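Acetyltransferase (Brucella abortus str. 2308 A, PDB 4ZBG) binds acetyl-CoA and, as a member of the GNAT family of N-acetyltransferases, probably transfers the acetyl group to an amine of a substrate not yet identified. Local coordinates at residues A[20-23]-A[24-28]; A[43-46]-A[47-50]. One frame throughout, in Å; residues are numbered along the deposited sequence.

Interaction 1 (A[20-23]-A[24-28]); sequences AEIR and QVTEA
Arg23 and Glu27, one turn apart on helix 19-30, are joined by a salt bridge of 2.9 Å from Arg23 NE to Glu27 OE2, with an N-H...O angle of 158°. The carboxylate stands almost perpendicular to the guanidinium, the planes 83° apart, and OE2 is met from above the carboxylate plane rather than within it. Arg23 has CG anti to the backbone N (chi1 -178°) and runs extended to NE, which carries NE out to where the Glu27 side chain crosses it at a slant; Glu27 CD also lies 3.7 Å from Arg23 CG, adding an aliphatic contact to the ionic one. Both residues are partly exposed, and a water closes a ring on this more open side, giving a proton to Glu27 OE2 and accepting one from Arg23 NH2 at 3.2 Å.

The side formed by the buried Ile22, Val25 and Thr26 is tighter. Ile22 O takes two bonds from Thr26: the helical one from Thr26 N, and one from Thr26 OG1 at 2.8 Å that arrives above the carbonyl plane, on the face opposite to N. OG1 sits beside its own backbone N, and its proton is spent on the carbonyl of the preceding turn. Val25 CG2 comes within 3.4 Å of Glu21 O, beside the regular i to i+4 bond from Val25 N.

Ile22 and Val25 face strand 64-76, touching His68 and Val65, and Glu21 OE2 accepts a hydrogen bond from Val65 N. Arg23 NH1 forms a second salt bridge, to Asp45 on helix 40-49, while Thr26 touches Glu40 at the start of that helix.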
loop_
_atom_site.group_PDB
_atom_site.type_symbol
_atom_site.label_atom_id
_atom_site.label_comp_id
_atom_site.label_asym_id
_atom_site.label_seq_id
_atom_site.Cartn_x
_atom_site.Cartn_y
_atom_site.Cartn_z
ATOM N N ALA A 20 0.754 -5.215 15.591
ATOM C CA ALA A 20 -0.364 -6.111 15.851
ATOM C C ALA A 20 -1.656 -5.500 15.350
ATOM O O ALA A 20 -2.451 -6.160 14.698
ATOM C CB ALA A 20 -0.461 -6.445 17.336
ATOM N N GLU A 21 -1.868 -4.226 15.647
ATOM C CA GLU A 21 -3.097 -3.575 15.229
ATOM C C GLU A 21 -3.207 -3.416 13.709
ATOM O O GLU A 21 -4.287 -3.573 13.134
ATOM C CB GLU A 21 -3.244 -2.228 15.908
ATOM C CG GLU A 21 -4.609 -1.667 15.710
ATOM C CD GLU A 21 -4.947 -0.582 16.693
ATOM O OE1 GLU A 21 -4.171 -0.350 17.644
ATOM O OE2 GLU A 21 -6.005 0.026 16.524
ATOM N N ILE A 22 -2.094 -3.096 13.056
ATOM C CA ILE A 22 -2.076 -3.031 11.599
ATOM C C ILE A 22 -2.527 -4.372 11.031
ATOM O O ILE A 22 -3.323 -4.429 10.092
ATOM C CB ILE A 22 -0.675 -2.648 11.077
ATOM C CG1 ILE A 22 -0.392 -1.166 11.336
ATOM C CG2 ILE A 22 -0.530 -2.996 9.592
ATOM C CD1 ILE A 22 1.050 -0.776 11.111
ATOM N N ARG A 23 -2.010 -5.460 11.590
ATOM C CA ARG A 23 -2.360 -6.768 11.067
ATOM C C ARG A 23 -3.824 -7.104 11.334
ATOM O O ARG A 23 -4.497 -7.682 10.495
ATOM C CB ARG A 23 -1.431 -7.848 11.615
ATOM C CG ARG A 23 -1.736 -9.225 11.061
ATOM C CD ARG A 23 -0.515 -10.094 11.108
ATOM N NE ARG A 23 -0.811 -11.452 10.672
ATOM C CZ ARG A 23 0.114 -12.366 10.417
ATOM N NH1 ARG A 23 1.405 -12.058 10.492
ATOM N NH2 ARG A 23 -0.262 -13.582 10.056
ATOM N N GLN A 24 -4.330 -6.685 12.486
ATOM C CA GLN A 24 -5.743 -6.885 12.803
ATOM C C GLN A 24 -6.655 -6.155 11.813
ATOM O O GLN A 24 -7.646 -6.707 11.337
ATOM C CB GLN A 24 -6.023 -6.407 14.225
ATOM C CG GLN A 24 -7.467 -6.541 14.670
ATOM C CD GLN A 24 -7.739 -5.839 15.994
ATOM O OE1 GLN A 24 -6.815 -5.407 16.689
ATOM N NE2 GLN A 24 -9.015 -5.711 16.341
ATOM N N VAL A 25 -6.317 -4.911 11.498
ATOM C CA VAL A 25 -7.102 -4.146 10.538
ATOM C C VAL A 25 -7.037 -4.782 9.145
ATOM O O VAL A 25 -8.055 -4.928 8.459
ATOM C CB VAL A 25 -6.644 -2.680 10.517
ATOM C CG1 VAL A 25 -7.300 -1.942 9.374
ATOM C CG2 VAL A 25 -6.970 -2.014 11.856
ATOM N N THR A 26 -5.833 -5.159 8.734
ATOM C CA THR A 26 -5.626 -5.776 7.439
ATOM C C THR A 26 -6.460 -7.050 7.342
ATOM O O THR A 26 -7.178 -7.276 6.362
ATOM C CB THR A 26 -4.138 -6.118 7.238
ATOM O OG1 THR A 26 -3.368 -4.917 7.304
ATOM C CG2 THR A 26 -3.892 -6.777 5.908
ATOM N N GLU A 27 -6.385 -7.889 8.369
ATOM C CA GLU A 27 -7.085 -9.160 8.316
ATOM C C GLU A 27 -8.595 -8.976 8.357
ATOM O O GLU A 27 -9.322 -9.715 7.696
ATOM C CB GLU A 27 -6.560 -10.115 9.388
ATOM C CG GLU A 27 -5.138 -10.547 9.034
ATOM C CD GLU A 27 -4.473 -11.465 10.032
ATOM O OE1 GLU A 27 -4.965 -11.631 11.162
ATOM O OE2 GLU A 27 -3.420 -12.016 9.669
ATOM N N ALA A 28 -9.067 -7.959 9.079
ATOM C CA ALA A 28 -10.499 -7.655 9.094
ATOM C C ALA A 28 -10.962 -7.198 7.716
ATOM O O ALA A 28 -12.024 -7.599 7.238
ATOM C CB ALA A 28 -10.813 -6.593 10.130
HETATM O O HOH W 1 -3.187 -14.723 10.406
#

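Interaction 2 (A[43-46]-A[47-50]); sequences IVDA and LRAA
Leu47 lies beside Ile43, one turn earlier in helix 40-49, both pointing the same way, with Leu47 CD1 4.1 Å from Ile43 CG2; Leu47 CG is closer still to the backbone, 3.3 Å from Ile43 O. Leu47, Arg48 and Ala46 bury the most surface here. Arg48 bends at chi3 (-68°), which folds the guanidinium back over the preceding turn, one face looking off-centre onto Val44 O. Its NH1 donates to Asp45 OD1 at 2.9 Å in a salt bridge. OD1 lies close to the guanidinium plane but is approached from above the carboxylate, the two planes being 60° apart. One water links NH1 to Asp45 O; another accepts from NH2 and may donate to OD1. The salt bridges to Asp45 and Glu14, with the waters, restrain the guanidinium's rotation. NH2 also lies 3.7 Å from Val44 CG1. At Ala46 the contact is with backbone: its O accepts from Ala50 N at 3.0 Å, a bent bond of 137° near the helix end.

Leu47 and Val44 rest on strand 64-76 at Ser72 and His68. Arg48 NE forms a salt bridge with Glu14 OE2, and its side chain touches Ala19 and Ile22 of helix 19-30.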
loop_
_atom_site.group_PDB
_atom_site.type_symbol
_atom_site.label_atom_id
_atom_site.label_comp_id
_atom_site.label_asym_id
_atom_site.label_seq_id
_atom_site.Cartn_x
_atom_site.Cartn_y
_atom_site.Cartn_z
ATOM N N ILE A 43 1.856 -10.905 4.752
ATOM C CA ILE A 43 2.703 -10.234 3.779
ATOM C C ILE A 43 3.288 -8.957 4.356
ATOM O O ILE A 43 4.482 -8.701 4.232
ATOM C CB ILE A 43 1.944 -9.979 2.462
ATOM C CG1 ILE A 43 1.673 -11.308 1.747
ATOM C CG2 ILE A 43 2.718 -9.004 1.564
ATOM C CD1 ILE A 43 0.675 -11.196 0.625
ATOM N N VAL A 44 2.449 -8.142 4.986
ATOM C CA VAL A 44 2.950 -6.920 5.595
ATOM C C VAL A 44 4.054 -7.252 6.599
ATOM O O VAL A 44 5.110 -6.613 6.611
ATOM C CB VAL A 44 1.810 -6.098 6.240
ATOM C CG1 VAL A 44 2.378 -4.954 7.064
ATOM C CG2 VAL A 44 0.861 -5.563 5.176
ATOM N N ASP A 45 3.811 -8.253 7.445
ATOM C CA ASP A 45 4.794 -8.600 8.464
ATOM C C ASP A 45 6.082 -9.155 7.854
ATOM O O ASP A 45 7.174 -8.881 8.353
ATOM C CB ASP A 45 4.206 -9.574 9.490
ATOM C CG ASP A 45 3.215 -8.899 10.440
ATOM O OD1 ASP A 45 2.937 -7.689 10.280
ATOM O OD2 ASP A 45 2.700 -9.598 11.339
ATOM N N ALA A 46 5.957 -9.901 6.762
ATOM C CA ALA A 46 7.122 -10.446 6.071
ATOM C C ALA A 46 7.929 -9.346 5.377
ATOM O O ALA A 46 9.157 -9.381 5.395
ATOM C CB ALA A 46 6.700 -11.523 5.084
ATOM N N LEU A 47 7.248 -8.375 4.766
ATOM C CA LEU A 47 7.932 -7.203 4.210
ATOM C C LEU A 47 8.721 -6.483 5.294
ATOM O O LEU A 47 9.884 -6.138 5.103
ATOM C CB LEU A 47 6.941 -6.244 3.558
ATOM C CG LEU A 47 6.283 -6.692 2.256
ATOM C CD1 LEU A 47 5.186 -5.716 1.920
ATOM C CD2 LEU A 47 7.298 -6.780 1.122
ATOM N N ARG A 48 8.089 -6.257 6.442
ATOM C CA ARG A 48 8.761 -5.575 7.537
ATOM C C ARG A 48 9.994 -6.364 7.999
ATOM O O ARG A 48 11.074 -5.801 8.187
ATOM C CB ARG A 48 7.792 -5.361 8.697
ATOM C CG ARG A 48 8.317 -4.400 9.744
ATOM C CD ARG A 48 7.388 -4.303 10.948
ATOM N NE ARG A 48 6.113 -3.669 10.616
ATOM C CZ ARG A 48 4.959 -4.316 10.517
ATOM N NH1 ARG A 48 4.896 -5.625 10.738
ATOM N NH2 ARG A 48 3.860 -3.650 10.208
ATOM N N ALA A 49 9.826 -7.672 8.164
ATOM C CA ALA A 49 10.916 -8.539 8.594
ATOM C C ALA A 49 12.090 -8.497 7.621
ATOM O O ALA A 49 13.242 -8.635 8.020
ATOM C CB ALA A 49 10.424 -9.967 8.750
ATOM N N ALA A 50 11.790 -8.316 6.341
ATOM C CA ALA A 50 12.804 -8.330 5.293
ATOM C C ALA A 50 13.394 -6.948 5.004
ATOM O O ALA A 50 14.222 -6.803 4.104
ATOM C CB ALA A 50 12.222 -8.932 4.026
HETATM O O HOH W 2 7.007 -7.535 10.917
HETATM O O HOH W 3 1.549 -5.388 10.748
#

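Overall arrangement
Interactions 1 and 2 lie on consecutive helices, 19-30 and 40-49, with centres 13 Å apart, and both pack against strand 64-76. Their internal salt bridges are joined by a third, from Arg23 NH1 to Asp45 OD2 at 2.9 Å, giving a charged chain Glu27–Arg23–Asp45–Arg48 in which Asp45 uses one carboxylate oxygen for each arginine. Beside it, Ile22 CD1 packs 4.1 Å from Arg48 NH2. The Arg23–Asp45 bridge and the Ile22–Arg48 packing join the two helices. Both lie close to the acetyl-CoA, interaction 1 the nearer: the cofactor is about 7 Å from the Val25 side chain and about 9 Å from that of Val44.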